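Local coordinates for DNA repair protein rhp9/CRB2 (Schizosaccharomyces pombe, PDB 2FHD), which recognises histone H4 in a methylation state-specific way through its tandem tudor domains, in the setting of DNA repair, at the interface of chains A and B. Coordinates in Å, arbitrary orientation; residue numbers count along the deposited sequence, not the author numbering. Chains: chain A/B, DNA repair protein rhp9/CRB2.

Contact 1 and contact 2 are neighbouring patches where two segments of chain A meet chain B. Their C-alpha centres lie about 12 Å apart, and both use B:Phe16. Contact 1 brings in the far C-terminal segment of chain A. Contact 2 brings in residues 34-36, from the loop between strands 23-32 and 41-46. A:Ser151 in the first and A:Ala35 in the second approach opposite sides of the B:Phe16 ring. The two chains are copies of one protein, but the whole interface is not an exact two-fold. The assembly holds six copies, and this packing may belong to the crystal.

Contact 1: the interface of chains A and B. Residues chain A 148-151; chain B 16-18.
A:Ser151 reaches into the corner between B:Phe16 and B:Lys17. This is a patch of loop against loop, in which the C-terminal tail of A lies on residues 16-18 of B. The serine CB is 3.5 Å from B:Phe16 CE1 and also touches B:Lys17 CB. With CG anti to its backbone N (chi1 178°), the phenylalanine presents a ring face to A:Ser151 and B:Gly18 N. B:Gly18 N sits over the centre of that face. A:Ser151 OG lies on the same side, above the rim near CE1, where the fit is too short to trust. A:Ser151 OG and B:Gly18 N form a close polar pair at 3.0 Å. It is at best a weak, strongly bent hydrogen bond, because the N-H points more toward the ring face.

A:Glu148 packs next to this centre. Its CG rests 3.7 Å from B:Gly18 CA. Its side chain crosses that of B:Lys17 at about a right angle. The bend at chi2 (-50°) lays the flat face of the carboxylate against B:Lys17 O, which sits above CD at 3.3 Å. Two oxygen-rich groups meet there, and little electrostatic gain is expected. OE2 receives a weak hydrogen bond from A:Ser151 OG.

B:Lys17 is extended beyond CG and runs out past the tail, crossing A:Thr150 at a slant. Its CD passes 3.6 Å from A:Glu149 O, the backbone carbonyl, and 3.9 Å from A:Thr150 CB. At the rim its NZ is 5.5 Å from A:Glu149 OE2; the opposite charges may attract weakly at this distance, without contact. A:Thr150 OG1 donates to A:Glu149 OE2 at 2.6 Å, from above the carboxylate plane by 48°.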
# COMPACT_ATOMS: atom_id res chain seq x y z
N GLU A 148 8.43 10.25 -0.84
CA GLU A 148 8.76 9.28 0.13
C GLU A 148 8.55 9.84 1.56
O GLU A 148 9.02 10.94 1.94
CB GLU A 148 10.18 8.77 -0.14
CG GLU A 148 10.34 7.37 0.18
CD GLU A 148 9.83 7.11 1.58
OE1 GLU A 148 8.65 6.63 1.75
OE2 GLU A 148 10.56 7.48 2.53
N GLU A 149 7.79 9.06 2.32
CA GLU A 149 7.54 9.29 3.74
C GLU A 149 8.74 9.11 4.74
O GLU A 149 9.19 7.98 5.02
CB GLU A 149 6.39 8.35 4.12
CG GLU A 149 6.01 8.30 5.56
CD GLU A 149 6.34 9.56 6.26
OE1 GLU A 149 6.27 10.64 5.64
OE2 GLU A 149 6.69 9.47 7.46
N THR A 150 9.21 10.24 5.28
CA THR A 150 10.34 10.31 6.24
C THR A 150 11.73 10.24 5.52
O THR A 150 12.43 11.26 5.43
CB THR A 150 10.12 9.44 7.55
OG1 THR A 150 9.09 10.03 8.39
CG2 THR A 150 11.32 9.38 8.37
N SER A 151 12.10 9.10 4.95
CA SER A 151 13.23 9.07 4.02
C SER A 151 12.92 9.71 2.65
O SER A 151 12.71 10.92 2.53
CB SER A 151 13.65 7.66 3.77
OG SER A 151 13.78 7.52 2.36
N PHE B 16 16.11 2.41 5.92
CA PHE B 16 15.85 3.44 4.95
C PHE B 16 14.49 3.23 4.39
O PHE B 16 14.19 2.16 3.90
CB PHE B 16 16.88 3.36 3.83
CG PHE B 16 16.66 4.38 2.72
CD1 PHE B 16 16.70 5.74 2.99
CD2 PHE B 16 16.43 3.96 1.42
CE1 PHE B 16 16.50 6.70 1.94
CE2 PHE B 16 16.29 4.90 0.36
CZ PHE B 16 16.30 6.26 0.63
N LYS B 17 13.68 4.26 4.46
CA LYS B 17 12.24 4.14 4.07
C LYS B 17 11.98 4.30 2.57
O LYS B 17 10.86 4.05 2.11
CB LYS B 17 11.37 5.10 4.90
CG LYS B 17 11.23 4.59 6.32
CD LYS B 17 10.68 5.60 7.30
CE LYS B 17 10.56 4.87 8.59
NZ LYS B 17 10.02 5.74 9.67
N GLY B 18 13.00 4.69 1.79
CA GLY B 18 12.92 4.67 0.31
C GLY B 18 13.29 3.33 -0.25
O GLY B 18 13.17 2.30 0.42

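Contact 2: the interface of chains A and B. Residues chain A 34-36; chain B 16, 19-20, 24, 73, 77, 123.
A:Val36 sets one methyl on the face of B:Tyr123 in this tudor-domain contact. B:Phe16 and B:Tyr24 probably correspond to aromatic cage positions of the family, which receive methylated lysine. The chain A loop therefore packs close to a likely histone-binding surface.

The tight part is around A:Val36, which hides the most surface in this patch (92 Å²). Its CG2 makes a CH-pi contact 3.5 Å from the centroid of the B:Tyr123 ring, displaced toward the rim, with the two side chains crossing at about a right angle. B:Tyr123 presents this face with CG between the backbone N and the carbonyl carbon (chi1 59°). The same methyl meets B:Tyr24 at the edge, in the ring plane, with CG2 3.9 Å from CE1. One methyl thus touches a face and an edge. B:Tyr24 OH donates to B:Pro20 O at 2.9 Å, tilted from that carbonyl plane, which ties the tyrosine tip to the loop. A:Ala35 CB comes beside this tip and also reaches B:Phe16 CE2 at 3.9 Å. It lies beyond the rim there, on the side of the ring plane opposite B:Gly18 N.

The backbone anchors the loop next to these rings. A:Ala35 N donates to B:Tyr19 O at 2.9 Å, nearly straight (161° at H) and in the carbonyl plane. The next residue, B:Pro20, follows a cis peptide bond.

Packing is looser elsewhere. A:Ser34 CA lies 4.1 Å from B:Tyr19 CD2. B:Thr73 offers its methyl CG2 at 4.2 Å from A:Val36 CG2. B:Lys77 is marginal and hides little surface (8 Å²), though a bend at chi4 brings NZ, the terminal amine, to 3.7 Å from the methyl A:Val36 CG1.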
# COMPACT_ATOMS: atom_id res chain seq x y z
N SER A 34 16.98 4.24 -7.16
CA SER A 34 17.54 3.27 -6.23
C SER A 34 18.71 3.75 -5.42
O SER A 34 19.62 4.22 -5.98
CB SER A 34 17.99 2.06 -7.01
OG SER A 34 18.58 1.21 -6.10
N ALA A 35 18.71 3.56 -4.09
CA ALA A 35 19.83 4.05 -3.23
C ALA A 35 21.17 3.36 -3.46
O ALA A 35 22.22 3.82 -3.02
CB ALA A 35 19.45 3.93 -1.80
N VAL A 36 21.11 2.29 -4.23
CA VAL A 36 22.11 1.24 -4.27
C VAL A 36 22.59 0.90 -5.70
O VAL A 36 23.60 0.21 -5.84
CB VAL A 36 21.46 -0.02 -3.64
CG1 VAL A 36 21.36 -1.20 -4.61
CG2 VAL A 36 22.10 -0.34 -2.31
N PHE B 16 16.11 2.41 5.92
CA PHE B 16 15.85 3.44 4.95
C PHE B 16 14.49 3.23 4.39
O PHE B 16 14.19 2.16 3.90
CB PHE B 16 16.88 3.36 3.83
CG PHE B 16 16.66 4.38 2.72
CD1 PHE B 16 16.70 5.74 2.99
CD2 PHE B 16 16.43 3.96 1.42
CE1 PHE B 16 16.50 6.70 1.94
CE2 PHE B 16 16.29 4.90 0.36
CZ PHE B 16 16.30 6.26 0.63
N TYR B 19 13.74 3.31 -1.49
CA TYR B 19 14.05 2.07 -2.20
C TYR B 19 15.56 1.86 -2.39
O TYR B 19 16.26 2.76 -2.82
CB TYR B 19 13.35 2.06 -3.59
CG TYR B 19 13.55 0.78 -4.32
CD1 TYR B 19 12.71 -0.32 -4.08
CD2 TYR B 19 14.57 0.64 -5.25
CE1 TYR B 19 12.90 -1.56 -4.74
CE2 TYR B 19 14.78 -0.59 -5.91
CZ TYR B 19 13.93 -1.67 -5.66
OH TYR B 19 14.12 -2.85 -6.31
N PRO B 20 16.07 0.64 -2.14
CA PRO B 20 15.42 -0.45 -1.39
C PRO B 20 15.55 -0.26 0.14
O PRO B 20 16.43 0.45 0.65
CB PRO B 20 16.11 -1.72 -1.89
CG PRO B 20 17.30 -1.29 -2.68
CD PRO B 20 17.36 0.23 -2.69
N TYR B 24 21.38 1.50 6.15
CA TYR B 24 22.45 2.28 5.55
C TYR B 24 23.15 3.08 6.65
O TYR B 24 22.59 3.30 7.72
CB TYR B 24 21.92 3.22 4.44
CG TYR B 24 21.24 2.52 3.27
CD1 TYR B 24 21.97 2.04 2.19
CD2 TYR B 24 19.84 2.35 3.24
CE1 TYR B 24 21.33 1.41 1.12
CE2 TYR B 24 19.23 1.71 2.18
CZ TYR B 24 19.95 1.26 1.12
OH TYR B 24 19.28 0.60 0.06
N THR B 73 28.20 -1.28 -1.98
CA THR B 73 27.86 -0.78 -3.34
C THR B 73 29.01 -1.00 -4.34
O THR B 73 28.82 -0.94 -5.52
CB THR B 73 27.34 0.69 -3.34
OG1 THR B 73 28.33 1.52 -2.76
CG2 THR B 73 26.11 0.83 -2.52
N LYS B 77 25.51 -7.38 -5.66
CA LYS B 77 24.45 -7.66 -4.73
C LYS B 77 24.78 -8.94 -3.95
O LYS B 77 23.93 -9.54 -3.28
CB LYS B 77 23.10 -7.69 -5.48
CG LYS B 77 22.69 -6.22 -5.98
CD LYS B 77 21.33 -6.15 -6.75
CE LYS B 77 20.95 -4.72 -7.16
NZ LYS B 77 19.82 -4.14 -6.35
N TYR B 123 25.88 -1.61 3.21
CA TYR B 123 24.45 -1.66 3.54
C TYR B 123 24.13 -3.06 3.96
O TYR B 123 24.86 -3.96 3.67
CB TYR B 123 23.52 -1.16 2.42
CG TYR B 123 23.60 -1.87 1.13
CD1 TYR B 123 24.61 -1.58 0.21
CD2 TYR B 123 22.64 -2.84 0.79
CE1 TYR B 123 24.65 -2.23 -1.04
CE2 TYR B 123 22.67 -3.50 -0.44
CZ TYR B 123 23.67 -3.18 -1.35
OH TYR B 123 23.71 -3.87 -2.52